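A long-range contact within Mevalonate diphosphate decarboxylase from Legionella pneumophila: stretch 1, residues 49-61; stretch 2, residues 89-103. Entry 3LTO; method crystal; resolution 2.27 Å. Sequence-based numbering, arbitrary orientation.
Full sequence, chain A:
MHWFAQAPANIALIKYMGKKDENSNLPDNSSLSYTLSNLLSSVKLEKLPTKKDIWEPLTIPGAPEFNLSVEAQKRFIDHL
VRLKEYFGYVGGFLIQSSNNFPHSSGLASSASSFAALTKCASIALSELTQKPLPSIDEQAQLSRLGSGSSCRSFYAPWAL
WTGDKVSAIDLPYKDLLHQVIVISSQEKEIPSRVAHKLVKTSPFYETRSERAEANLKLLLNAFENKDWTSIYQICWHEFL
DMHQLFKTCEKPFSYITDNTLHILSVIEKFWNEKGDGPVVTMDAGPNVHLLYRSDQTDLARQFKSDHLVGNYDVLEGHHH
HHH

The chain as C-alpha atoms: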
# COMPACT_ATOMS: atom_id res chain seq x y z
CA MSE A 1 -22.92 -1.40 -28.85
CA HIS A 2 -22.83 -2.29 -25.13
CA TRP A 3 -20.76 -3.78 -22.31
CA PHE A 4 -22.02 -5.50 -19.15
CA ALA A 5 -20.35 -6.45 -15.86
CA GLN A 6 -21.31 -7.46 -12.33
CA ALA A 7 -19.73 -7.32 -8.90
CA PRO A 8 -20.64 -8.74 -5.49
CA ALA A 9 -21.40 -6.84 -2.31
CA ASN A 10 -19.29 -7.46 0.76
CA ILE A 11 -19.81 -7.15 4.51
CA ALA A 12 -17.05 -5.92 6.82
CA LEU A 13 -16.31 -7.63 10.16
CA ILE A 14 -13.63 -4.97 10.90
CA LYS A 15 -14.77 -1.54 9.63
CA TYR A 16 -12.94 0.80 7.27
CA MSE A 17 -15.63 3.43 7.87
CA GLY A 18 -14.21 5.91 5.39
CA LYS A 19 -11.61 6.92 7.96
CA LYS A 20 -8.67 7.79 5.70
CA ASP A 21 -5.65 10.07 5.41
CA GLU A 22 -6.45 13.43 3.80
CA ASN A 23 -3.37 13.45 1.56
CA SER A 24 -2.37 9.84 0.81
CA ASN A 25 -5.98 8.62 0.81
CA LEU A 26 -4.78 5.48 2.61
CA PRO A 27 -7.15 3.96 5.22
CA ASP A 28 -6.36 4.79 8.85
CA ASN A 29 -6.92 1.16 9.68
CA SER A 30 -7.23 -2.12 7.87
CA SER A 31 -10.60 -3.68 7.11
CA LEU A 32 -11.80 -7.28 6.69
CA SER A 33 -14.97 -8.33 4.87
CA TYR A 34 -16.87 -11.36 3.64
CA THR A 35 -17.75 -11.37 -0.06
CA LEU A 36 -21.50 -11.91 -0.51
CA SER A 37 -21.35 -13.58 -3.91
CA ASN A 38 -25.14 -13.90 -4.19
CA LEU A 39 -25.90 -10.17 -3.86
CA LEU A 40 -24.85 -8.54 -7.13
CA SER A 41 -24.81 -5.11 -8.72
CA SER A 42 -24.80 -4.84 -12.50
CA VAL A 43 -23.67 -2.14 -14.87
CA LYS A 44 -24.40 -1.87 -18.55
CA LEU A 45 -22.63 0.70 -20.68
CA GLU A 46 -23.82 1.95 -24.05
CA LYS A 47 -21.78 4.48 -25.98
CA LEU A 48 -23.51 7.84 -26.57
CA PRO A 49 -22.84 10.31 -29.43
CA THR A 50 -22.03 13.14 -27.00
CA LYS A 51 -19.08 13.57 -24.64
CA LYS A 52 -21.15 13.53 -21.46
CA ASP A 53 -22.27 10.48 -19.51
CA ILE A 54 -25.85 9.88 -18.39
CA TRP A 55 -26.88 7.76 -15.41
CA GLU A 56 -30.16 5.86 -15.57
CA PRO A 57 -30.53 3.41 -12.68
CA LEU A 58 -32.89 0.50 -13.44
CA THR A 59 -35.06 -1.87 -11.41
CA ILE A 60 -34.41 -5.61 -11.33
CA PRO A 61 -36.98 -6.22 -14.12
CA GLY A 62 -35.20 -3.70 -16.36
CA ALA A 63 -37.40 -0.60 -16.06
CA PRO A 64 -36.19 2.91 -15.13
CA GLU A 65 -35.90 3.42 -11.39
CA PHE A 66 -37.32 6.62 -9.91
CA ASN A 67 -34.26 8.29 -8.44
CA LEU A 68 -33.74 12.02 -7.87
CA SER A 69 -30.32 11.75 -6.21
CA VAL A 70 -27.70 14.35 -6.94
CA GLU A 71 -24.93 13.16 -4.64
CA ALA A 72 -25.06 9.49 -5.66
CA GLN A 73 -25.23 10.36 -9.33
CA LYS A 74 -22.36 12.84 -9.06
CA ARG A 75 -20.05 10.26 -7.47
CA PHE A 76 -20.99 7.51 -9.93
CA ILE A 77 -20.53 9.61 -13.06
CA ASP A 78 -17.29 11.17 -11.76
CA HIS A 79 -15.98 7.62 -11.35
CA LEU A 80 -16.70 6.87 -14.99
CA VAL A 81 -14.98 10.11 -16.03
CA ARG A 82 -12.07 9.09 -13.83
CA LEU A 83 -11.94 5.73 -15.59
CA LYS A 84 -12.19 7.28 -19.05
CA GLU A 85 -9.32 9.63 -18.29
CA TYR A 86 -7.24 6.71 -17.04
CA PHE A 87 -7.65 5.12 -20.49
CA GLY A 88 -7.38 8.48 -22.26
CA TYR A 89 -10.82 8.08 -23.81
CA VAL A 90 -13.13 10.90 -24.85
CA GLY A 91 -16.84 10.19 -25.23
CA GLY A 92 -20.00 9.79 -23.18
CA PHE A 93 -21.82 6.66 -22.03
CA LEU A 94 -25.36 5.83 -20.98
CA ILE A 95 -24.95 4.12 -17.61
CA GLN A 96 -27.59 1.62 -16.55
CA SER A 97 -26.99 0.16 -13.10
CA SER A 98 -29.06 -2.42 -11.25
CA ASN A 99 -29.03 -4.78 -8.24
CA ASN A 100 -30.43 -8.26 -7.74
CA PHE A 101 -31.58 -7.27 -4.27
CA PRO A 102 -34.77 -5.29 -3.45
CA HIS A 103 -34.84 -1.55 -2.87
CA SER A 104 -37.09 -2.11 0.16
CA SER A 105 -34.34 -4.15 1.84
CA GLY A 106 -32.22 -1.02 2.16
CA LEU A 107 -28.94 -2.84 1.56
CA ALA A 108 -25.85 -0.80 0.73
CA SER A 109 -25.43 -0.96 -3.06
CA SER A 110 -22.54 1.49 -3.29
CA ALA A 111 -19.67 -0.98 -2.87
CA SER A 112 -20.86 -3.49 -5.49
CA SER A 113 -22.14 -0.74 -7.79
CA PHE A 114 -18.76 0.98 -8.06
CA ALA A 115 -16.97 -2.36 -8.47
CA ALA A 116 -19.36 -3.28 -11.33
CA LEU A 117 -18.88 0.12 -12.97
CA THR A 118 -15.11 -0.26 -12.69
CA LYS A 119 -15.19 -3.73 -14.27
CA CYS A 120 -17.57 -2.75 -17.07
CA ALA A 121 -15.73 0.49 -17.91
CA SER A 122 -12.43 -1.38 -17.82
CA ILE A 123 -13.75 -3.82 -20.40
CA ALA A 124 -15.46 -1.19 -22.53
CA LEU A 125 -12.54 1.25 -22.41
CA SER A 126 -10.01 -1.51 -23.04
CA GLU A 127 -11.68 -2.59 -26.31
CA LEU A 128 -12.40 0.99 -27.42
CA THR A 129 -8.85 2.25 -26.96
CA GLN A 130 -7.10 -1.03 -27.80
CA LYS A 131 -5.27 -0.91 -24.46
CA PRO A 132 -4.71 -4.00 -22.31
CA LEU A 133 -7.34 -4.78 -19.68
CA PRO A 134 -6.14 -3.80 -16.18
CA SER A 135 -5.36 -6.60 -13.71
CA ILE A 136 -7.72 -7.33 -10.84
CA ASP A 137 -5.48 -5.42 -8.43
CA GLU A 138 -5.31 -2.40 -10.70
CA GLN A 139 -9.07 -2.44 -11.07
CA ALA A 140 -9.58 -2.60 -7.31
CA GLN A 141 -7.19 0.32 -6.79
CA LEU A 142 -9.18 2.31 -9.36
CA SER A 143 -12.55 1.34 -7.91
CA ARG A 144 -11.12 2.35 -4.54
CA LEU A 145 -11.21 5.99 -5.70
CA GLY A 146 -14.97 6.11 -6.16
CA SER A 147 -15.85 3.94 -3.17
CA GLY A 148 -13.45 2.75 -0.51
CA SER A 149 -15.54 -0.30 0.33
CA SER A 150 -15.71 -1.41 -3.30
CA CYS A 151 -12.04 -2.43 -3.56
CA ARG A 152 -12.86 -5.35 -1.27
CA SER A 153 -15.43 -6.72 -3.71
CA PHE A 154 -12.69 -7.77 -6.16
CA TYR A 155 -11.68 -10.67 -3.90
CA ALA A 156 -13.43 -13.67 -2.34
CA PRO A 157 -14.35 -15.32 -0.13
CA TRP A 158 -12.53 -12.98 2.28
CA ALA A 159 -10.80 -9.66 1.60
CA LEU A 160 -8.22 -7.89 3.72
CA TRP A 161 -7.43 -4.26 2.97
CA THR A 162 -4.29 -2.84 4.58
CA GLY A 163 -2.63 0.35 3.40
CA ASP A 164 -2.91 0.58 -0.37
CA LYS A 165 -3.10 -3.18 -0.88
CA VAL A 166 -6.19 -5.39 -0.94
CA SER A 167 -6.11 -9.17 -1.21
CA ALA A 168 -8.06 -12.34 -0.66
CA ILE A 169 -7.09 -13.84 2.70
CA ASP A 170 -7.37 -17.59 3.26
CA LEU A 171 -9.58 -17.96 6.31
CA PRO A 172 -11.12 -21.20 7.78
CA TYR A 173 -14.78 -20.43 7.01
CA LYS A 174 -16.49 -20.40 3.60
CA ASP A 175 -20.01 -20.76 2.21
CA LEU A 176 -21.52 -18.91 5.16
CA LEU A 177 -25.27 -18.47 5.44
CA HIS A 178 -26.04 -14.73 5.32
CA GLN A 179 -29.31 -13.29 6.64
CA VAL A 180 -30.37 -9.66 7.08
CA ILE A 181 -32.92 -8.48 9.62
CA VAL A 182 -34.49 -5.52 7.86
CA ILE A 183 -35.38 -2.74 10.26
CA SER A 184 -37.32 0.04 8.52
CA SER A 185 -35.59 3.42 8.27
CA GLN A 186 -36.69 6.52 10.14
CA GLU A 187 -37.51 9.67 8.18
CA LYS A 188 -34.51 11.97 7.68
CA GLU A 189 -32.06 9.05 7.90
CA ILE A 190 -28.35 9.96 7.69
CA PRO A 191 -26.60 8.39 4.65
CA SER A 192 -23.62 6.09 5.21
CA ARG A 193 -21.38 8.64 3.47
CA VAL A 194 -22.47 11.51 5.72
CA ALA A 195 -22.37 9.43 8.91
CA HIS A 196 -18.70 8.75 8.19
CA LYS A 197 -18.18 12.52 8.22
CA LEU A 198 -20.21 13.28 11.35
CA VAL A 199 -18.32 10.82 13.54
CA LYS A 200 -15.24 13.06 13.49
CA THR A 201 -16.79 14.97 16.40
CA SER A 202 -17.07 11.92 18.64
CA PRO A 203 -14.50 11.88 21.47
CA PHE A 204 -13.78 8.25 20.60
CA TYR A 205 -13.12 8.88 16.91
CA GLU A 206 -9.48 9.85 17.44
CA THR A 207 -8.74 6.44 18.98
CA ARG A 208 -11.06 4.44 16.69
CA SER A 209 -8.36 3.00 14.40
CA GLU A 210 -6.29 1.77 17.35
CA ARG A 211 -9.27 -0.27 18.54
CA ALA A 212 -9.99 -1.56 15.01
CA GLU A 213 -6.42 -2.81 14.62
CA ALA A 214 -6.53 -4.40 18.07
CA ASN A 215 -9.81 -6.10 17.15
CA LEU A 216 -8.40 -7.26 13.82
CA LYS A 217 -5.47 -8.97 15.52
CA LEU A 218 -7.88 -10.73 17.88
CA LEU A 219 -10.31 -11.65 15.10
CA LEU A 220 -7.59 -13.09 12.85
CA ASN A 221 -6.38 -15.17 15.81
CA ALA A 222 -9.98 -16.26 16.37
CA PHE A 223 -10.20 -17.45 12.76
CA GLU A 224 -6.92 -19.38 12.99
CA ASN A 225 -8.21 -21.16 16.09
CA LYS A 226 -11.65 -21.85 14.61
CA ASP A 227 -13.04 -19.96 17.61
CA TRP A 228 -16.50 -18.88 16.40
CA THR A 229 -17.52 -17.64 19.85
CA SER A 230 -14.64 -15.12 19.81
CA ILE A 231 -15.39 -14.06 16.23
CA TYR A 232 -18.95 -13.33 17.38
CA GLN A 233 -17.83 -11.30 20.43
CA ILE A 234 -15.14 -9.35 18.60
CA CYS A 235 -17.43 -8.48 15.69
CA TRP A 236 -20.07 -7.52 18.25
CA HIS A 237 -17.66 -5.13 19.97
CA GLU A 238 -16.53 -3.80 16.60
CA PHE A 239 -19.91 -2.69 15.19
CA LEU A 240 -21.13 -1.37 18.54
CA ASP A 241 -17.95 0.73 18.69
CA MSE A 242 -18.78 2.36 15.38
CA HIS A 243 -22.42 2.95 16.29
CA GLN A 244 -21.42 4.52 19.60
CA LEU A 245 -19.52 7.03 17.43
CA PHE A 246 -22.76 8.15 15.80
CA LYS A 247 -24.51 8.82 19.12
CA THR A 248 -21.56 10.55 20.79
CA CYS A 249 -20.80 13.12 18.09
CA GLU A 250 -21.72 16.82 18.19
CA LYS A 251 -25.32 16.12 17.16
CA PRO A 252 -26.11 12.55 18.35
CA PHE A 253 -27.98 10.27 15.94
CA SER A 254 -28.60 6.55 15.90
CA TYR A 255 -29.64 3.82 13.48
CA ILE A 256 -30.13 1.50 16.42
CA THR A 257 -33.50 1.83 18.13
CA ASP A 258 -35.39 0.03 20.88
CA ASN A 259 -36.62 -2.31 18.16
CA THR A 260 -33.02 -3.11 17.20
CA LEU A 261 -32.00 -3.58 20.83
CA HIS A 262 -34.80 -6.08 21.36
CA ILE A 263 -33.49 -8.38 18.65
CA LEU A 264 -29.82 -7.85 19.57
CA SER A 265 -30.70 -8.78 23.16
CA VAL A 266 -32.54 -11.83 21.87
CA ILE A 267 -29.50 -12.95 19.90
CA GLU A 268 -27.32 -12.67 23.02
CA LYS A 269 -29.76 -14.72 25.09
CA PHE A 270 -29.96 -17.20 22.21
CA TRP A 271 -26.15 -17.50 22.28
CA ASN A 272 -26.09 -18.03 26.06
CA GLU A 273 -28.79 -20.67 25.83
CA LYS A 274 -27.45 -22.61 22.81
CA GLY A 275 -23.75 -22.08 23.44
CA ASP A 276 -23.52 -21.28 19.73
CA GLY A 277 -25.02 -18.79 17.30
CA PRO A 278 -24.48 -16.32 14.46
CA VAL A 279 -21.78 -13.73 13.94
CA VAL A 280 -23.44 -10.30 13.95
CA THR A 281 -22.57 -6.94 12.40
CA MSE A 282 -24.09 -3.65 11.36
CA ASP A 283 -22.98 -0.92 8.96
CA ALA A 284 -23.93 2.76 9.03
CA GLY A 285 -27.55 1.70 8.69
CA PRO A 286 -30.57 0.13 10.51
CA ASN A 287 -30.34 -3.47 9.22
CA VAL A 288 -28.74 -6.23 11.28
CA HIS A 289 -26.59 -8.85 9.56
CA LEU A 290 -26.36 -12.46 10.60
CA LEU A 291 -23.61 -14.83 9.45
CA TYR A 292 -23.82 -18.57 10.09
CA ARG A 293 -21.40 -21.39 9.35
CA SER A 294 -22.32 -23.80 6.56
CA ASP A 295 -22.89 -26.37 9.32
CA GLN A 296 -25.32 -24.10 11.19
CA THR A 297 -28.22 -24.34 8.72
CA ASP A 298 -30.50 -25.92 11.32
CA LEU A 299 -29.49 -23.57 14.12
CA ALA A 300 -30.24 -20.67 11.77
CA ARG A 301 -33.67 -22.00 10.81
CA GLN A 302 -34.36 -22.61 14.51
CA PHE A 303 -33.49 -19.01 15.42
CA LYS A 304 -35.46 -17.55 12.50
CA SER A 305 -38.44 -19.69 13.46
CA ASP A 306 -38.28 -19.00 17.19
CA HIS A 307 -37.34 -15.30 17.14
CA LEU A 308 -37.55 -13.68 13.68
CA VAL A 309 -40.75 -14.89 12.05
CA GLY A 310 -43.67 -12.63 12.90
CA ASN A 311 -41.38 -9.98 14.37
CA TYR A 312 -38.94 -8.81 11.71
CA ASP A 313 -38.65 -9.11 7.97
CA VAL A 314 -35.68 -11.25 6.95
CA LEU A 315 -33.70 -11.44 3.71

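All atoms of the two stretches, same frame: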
# COMPACT_ATOMS: atom_id res chain seq x y z
N PRO A 49 -23.47 9.45 -28.42
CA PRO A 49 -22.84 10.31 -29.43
C PRO A 49 -22.10 11.51 -28.82
O PRO A 49 -21.11 11.98 -29.37
CB PRO A 49 -24.02 10.76 -30.29
CG PRO A 49 -25.04 9.67 -30.10
CD PRO A 49 -24.93 9.39 -28.62
N THR A 50 -22.61 11.99 -27.69
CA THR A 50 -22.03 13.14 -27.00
C THR A 50 -20.77 12.78 -26.22
O THR A 50 -20.27 11.66 -26.31
CB THR A 50 -23.04 13.74 -26.00
OG1 THR A 50 -22.44 14.87 -25.34
CG2 THR A 50 -23.42 12.71 -24.95
N LYS A 51 -20.28 13.75 -25.46
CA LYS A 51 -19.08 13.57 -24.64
C LYS A 51 -19.45 13.38 -23.18
O LYS A 51 -18.61 12.99 -22.36
CB LYS A 51 -18.16 14.79 -24.77
CG LYS A 51 -17.22 14.78 -25.97
CD LYS A 51 -17.98 14.90 -27.28
CE LYS A 51 -17.03 15.02 -28.47
NZ LYS A 51 -17.79 15.12 -29.75
N LYS A 52 -20.70 13.64 -22.84
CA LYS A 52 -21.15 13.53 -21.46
C LYS A 52 -21.93 12.26 -21.13
O LYS A 52 -22.78 11.81 -21.89
CB LYS A 52 -21.98 14.76 -21.10
CG LYS A 52 -21.19 16.06 -21.12
CD LYS A 52 -20.09 16.06 -20.07
CE LYS A 52 -19.44 17.42 -19.96
NZ LYS A 52 -18.39 17.45 -18.91
N ASP A 53 -21.62 11.69 -19.97
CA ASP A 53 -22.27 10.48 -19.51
C ASP A 53 -23.65 10.77 -18.94
O ASP A 53 -23.94 11.89 -18.50
CB ASP A 53 -21.43 9.80 -18.44
CG ASP A 53 -19.99 9.63 -18.87
OD1 ASP A 53 -19.76 9.14 -20.00
OD2 ASP A 53 -19.08 9.98 -18.08
N ILE A 54 -24.51 9.76 -18.95
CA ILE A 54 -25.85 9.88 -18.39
C ILE A 54 -26.08 8.65 -17.53
O ILE A 54 -25.76 7.54 -17.95
CB ILE A 54 -26.93 9.93 -19.49
CG1 ILE A 54 -26.78 11.20 -20.33
CG2 ILE A 54 -28.30 9.86 -18.86
CD1 ILE A 54 -27.81 11.32 -21.43
N TRP A 55 -26.61 8.86 -16.33
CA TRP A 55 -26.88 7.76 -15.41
C TRP A 55 -28.37 7.48 -15.30
O TRP A 55 -29.15 8.35 -14.90
CB TRP A 55 -26.31 8.07 -14.03
CG TRP A 55 -26.55 6.96 -13.05
CD1 TRP A 55 -26.18 5.66 -13.19
CD2 TRP A 55 -27.19 7.06 -11.77
NE1 TRP A 55 -26.56 4.94 -12.08
CE2 TRP A 55 -27.18 5.77 -11.19
CE3 TRP A 55 -27.78 8.12 -11.06
CZ2 TRP A 55 -27.72 5.51 -9.94
CZ3 TRP A 55 -28.33 7.85 -9.81
CH2 TRP A 55 -28.29 6.55 -9.26
N GLU A 56 -28.76 6.26 -15.64
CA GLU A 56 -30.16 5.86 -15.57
C GLU A 56 -30.27 4.56 -14.81
O GLU A 56 -30.23 3.48 -15.40
CB GLU A 56 -30.73 5.71 -16.97
CG GLU A 56 -32.15 5.17 -17.01
CD GLU A 56 -32.62 4.92 -18.44
OE1 GLU A 56 -31.78 4.48 -19.25
OE2 GLU A 56 -33.81 5.15 -18.75
N PRO A 57 -30.41 4.63 -13.48
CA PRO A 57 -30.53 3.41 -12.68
C PRO A 57 -31.79 2.65 -13.12
O PRO A 57 -32.77 3.27 -13.55
CB PRO A 57 -30.63 3.95 -11.26
CG PRO A 57 -31.36 5.25 -11.45
CD PRO A 57 -30.65 5.83 -12.66
N LEU A 58 -31.76 1.33 -13.03
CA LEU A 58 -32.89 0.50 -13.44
C LEU A 58 -33.29 -0.47 -12.34
O LEU A 58 -32.48 -0.82 -11.48
CB LEU A 58 -32.53 -0.30 -14.70
CG LEU A 58 -32.05 0.45 -15.95
CD1 LEU A 58 -31.64 -0.57 -17.01
CD2 LEU A 58 -33.15 1.36 -16.48
N THR A 59 -34.55 -0.91 -12.38
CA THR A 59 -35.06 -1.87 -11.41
C THR A 59 -34.64 -3.26 -11.88
O THR A 59 -34.20 -3.45 -13.01
CB THR A 59 -36.59 -1.84 -11.32
OG1 THR A 59 -37.16 -2.17 -12.59
CG2 THR A 59 -37.06 -0.47 -10.88
N ILE A 60 -34.79 -4.25 -11.00
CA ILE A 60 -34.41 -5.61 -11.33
C ILE A 60 -35.02 -6.07 -12.66
O ILE A 60 -34.33 -6.64 -13.51
CB ILE A 60 -34.79 -6.58 -10.19
CG1 ILE A 60 -34.33 -5.99 -8.85
CG2 ILE A 60 -34.10 -7.94 -10.40
CD1 ILE A 60 -34.62 -6.87 -7.64
N PRO A 61 -36.33 -5.81 -12.87
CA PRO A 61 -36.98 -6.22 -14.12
C PRO A 61 -36.38 -5.56 -15.37
O PRO A 61 -36.47 -6.12 -16.46
CB PRO A 61 -38.43 -5.80 -13.90
CG PRO A 61 -38.60 -5.94 -12.43
CD PRO A 61 -37.33 -5.34 -11.89
N TYR A 89 -9.69 8.13 -22.90
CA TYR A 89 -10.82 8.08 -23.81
C TYR A 89 -11.68 9.33 -23.70
O TYR A 89 -11.82 9.91 -22.62
CB TYR A 89 -11.69 6.87 -23.50
CG TYR A 89 -12.90 6.72 -24.39
CD1 TYR A 89 -12.78 6.11 -25.64
CD2 TYR A 89 -14.16 7.14 -23.98
CE1 TYR A 89 -13.89 5.92 -26.45
CE2 TYR A 89 -15.29 6.95 -24.80
CZ TYR A 89 -15.14 6.34 -26.03
OH TYR A 89 -16.24 6.11 -26.84
N VAL A 90 -12.26 9.74 -24.82
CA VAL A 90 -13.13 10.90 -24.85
C VAL A 90 -14.45 10.47 -25.48
O VAL A 90 -14.48 10.04 -26.63
CB VAL A 90 -12.53 12.06 -25.69
CG1 VAL A 90 -13.50 13.26 -25.69
CG2 VAL A 90 -11.17 12.47 -25.12
N GLY A 91 -15.54 10.58 -24.72
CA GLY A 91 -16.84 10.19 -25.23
C GLY A 91 -17.76 9.86 -24.07
O GLY A 91 -17.29 9.44 -23.01
N GLY A 92 -19.06 10.06 -24.25
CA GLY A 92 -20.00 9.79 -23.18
C GLY A 92 -20.62 8.41 -23.24
O GLY A 92 -20.58 7.74 -24.27
N PHE A 93 -21.19 7.97 -22.12
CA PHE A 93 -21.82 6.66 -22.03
C PHE A 93 -23.15 6.77 -21.29
O PHE A 93 -23.32 7.62 -20.42
CB PHE A 93 -20.93 5.70 -21.23
CG PHE A 93 -19.72 5.21 -21.98
CD1 PHE A 93 -19.81 4.11 -22.83
CD2 PHE A 93 -18.49 5.85 -21.82
CE1 PHE A 93 -18.69 3.65 -23.52
CE2 PHE A 93 -17.36 5.40 -22.52
CZ PHE A 93 -17.46 4.30 -23.37
N LEU A 94 -24.09 5.91 -21.67
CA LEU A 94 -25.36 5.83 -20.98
C LEU A 94 -25.06 4.76 -19.95
O LEU A 94 -24.62 3.67 -20.30
CB LEU A 94 -26.48 5.36 -21.92
CG LEU A 94 -27.81 4.99 -21.25
CD1 LEU A 94 -28.37 6.18 -20.50
CD2 LEU A 94 -28.81 4.51 -22.30
N ILE A 95 -25.23 5.07 -18.67
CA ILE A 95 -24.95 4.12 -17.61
C ILE A 95 -26.24 3.57 -17.03
O ILE A 95 -27.07 4.32 -16.53
CB ILE A 95 -24.16 4.79 -16.46
CG1 ILE A 95 -22.98 5.57 -17.03
CG2 ILE A 95 -23.67 3.73 -15.47
CD1 ILE A 95 -22.28 6.44 -16.01
N GLN A 96 -26.41 2.25 -17.11
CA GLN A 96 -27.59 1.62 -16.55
C GLN A 96 -27.15 0.62 -15.49
O GLN A 96 -26.61 -0.45 -15.80
CB GLN A 96 -28.40 0.94 -17.67
CG GLN A 96 -29.13 1.95 -18.56
CD GLN A 96 -29.88 1.29 -19.70
OE1 GLN A 96 -30.86 1.83 -20.21
NE2 GLN A 96 -29.40 0.11 -20.12
N SER A 97 -27.36 0.99 -14.24
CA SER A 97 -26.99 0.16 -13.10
C SER A 97 -28.21 -0.52 -12.50
O SER A 97 -29.34 -0.03 -12.62
CB SER A 97 -26.31 1.02 -12.03
OG SER A 97 -27.17 2.07 -11.62
N SER A 98 -27.98 -1.66 -11.85
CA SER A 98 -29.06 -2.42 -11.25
C SER A 98 -28.52 -3.35 -10.16
O SER A 98 -27.31 -3.60 -10.10
CB SER A 98 -29.75 -3.24 -12.33
OG SER A 98 -30.81 -4.00 -11.78
N ASN A 99 -29.41 -3.85 -9.31
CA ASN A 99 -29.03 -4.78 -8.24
C ASN A 99 -29.96 -5.97 -8.31
O ASN A 99 -31.05 -5.87 -8.89
CB ASN A 99 -29.20 -4.14 -6.86
CG ASN A 99 -28.41 -2.87 -6.70
OD1 ASN A 99 -27.20 -2.84 -6.93
ND2 ASN A 99 -29.08 -1.81 -6.29
N ASN A 100 -29.56 -7.09 -7.73
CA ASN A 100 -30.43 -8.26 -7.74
C ASN A 100 -31.12 -8.35 -6.39
O ASN A 100 -31.80 -9.34 -6.09
CB ASN A 100 -29.64 -9.53 -8.06
CG ASN A 100 -28.69 -9.93 -6.96
OD1 ASN A 100 -28.50 -9.20 -5.99
ND2 ASN A 100 -28.08 -11.10 -7.11
N PHE A 101 -30.93 -7.32 -5.57
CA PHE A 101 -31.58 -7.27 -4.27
C PHE A 101 -32.55 -6.10 -4.25
O PHE A 101 -32.29 -5.04 -4.83
CB PHE A 101 -30.57 -7.16 -3.11
CG PHE A 101 -29.36 -6.31 -3.39
CD1 PHE A 101 -28.36 -6.76 -4.25
CD2 PHE A 101 -29.18 -5.10 -2.73
CE1 PHE A 101 -27.19 -6.01 -4.44
CE2 PHE A 101 -28.02 -4.35 -2.91
CZ PHE A 101 -27.02 -4.81 -3.77
N PRO A 102 -33.70 -6.28 -3.58
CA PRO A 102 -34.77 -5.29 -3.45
C PRO A 102 -34.35 -3.93 -2.92
O PRO A 102 -33.38 -3.80 -2.18
CB PRO A 102 -35.77 -5.98 -2.53
CG PRO A 102 -34.88 -6.79 -1.65
CD PRO A 102 -33.93 -7.40 -2.66
N HIS A 103 -35.11 -2.91 -3.31
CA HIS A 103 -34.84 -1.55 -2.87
C HIS A 103 -35.33 -1.44 -1.42
O HIS A 103 -34.69 -0.81 -0.57
CB HIS A 103 -35.60 -0.56 -3.75
CG HIS A 103 -35.12 0.85 -3.64
ND1 HIS A 103 -35.12 1.54 -2.45
CD2 HIS A 103 -34.63 1.70 -4.57
CE1 HIS A 103 -34.65 2.76 -2.65
NE2 HIS A 103 -34.34 2.88 -3.93
O HOH W 1 -32.30 -2.76 -9.23

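The most unusual feature of this contact is the pair of glycines near its start. Gly91 has phi/psi angles of 157/151°, a conformation in which a CB would jam against the preceding carbonyl oxygen, and Gly92 lies so close to stretch 1 that a CB there would come within 2.3 Å of Lys52 O. With no side chain in the way, Gly92 N donates a hydrogen bond to Thr50 O (2.9 Å).

Asp53 then takes over from the backbone. Its CB points sideways, but the m rotamer brings OD1 back to accept a hydrogen bond from Phe93 N (2.8 Å), a task suited to a short carboxylate.

Beyond it the chains run parallel, and stretch 1 meets alternate residues of stretch 2. Ile54 N donates to Phe93 O (2.9 Å) and Ile54 O accepts from Ile95 N (2.6 Å); Glu56 N donates to Ile95 O (2.7 Å) and Leu58 N to Ser97 O (2.8 Å). The ladder opens once where Glu56 O stands 4.0 Å from Ser97 N, too far for a hydrogen bond, and again at its end, where water 1 donates to Leu58 O (3.0 Å) and accepts from Asn99 N (3.1 Å), bridging the two backbones.

Side chains reinforce the pairing. On one face, Ile54 CG2 packs 4.0 Å from Leu94 CD1, two branched apolar side chains meeting. On the other, Trp55 CD1 packs 3.9 Å from Ile95 CG2, while the indole NE1 donates to Ser97 OG (3.0 Å). Tryptophan thus supplies both apolar surface and a donor, and the small, buried serine offers an acceptor at the ring edge.

Leu58 CD1 reaches Gln96 CB (3.6 Å), covering the aliphatic part of that side chain. Ile60, extended in its m,t rotamer, lays CG1 3.3 Å from Asn99 O, and its CD1 reaches Phe101 C (4.0 Å). Altogether 911 Å² is buried between the stretches, both sides summed.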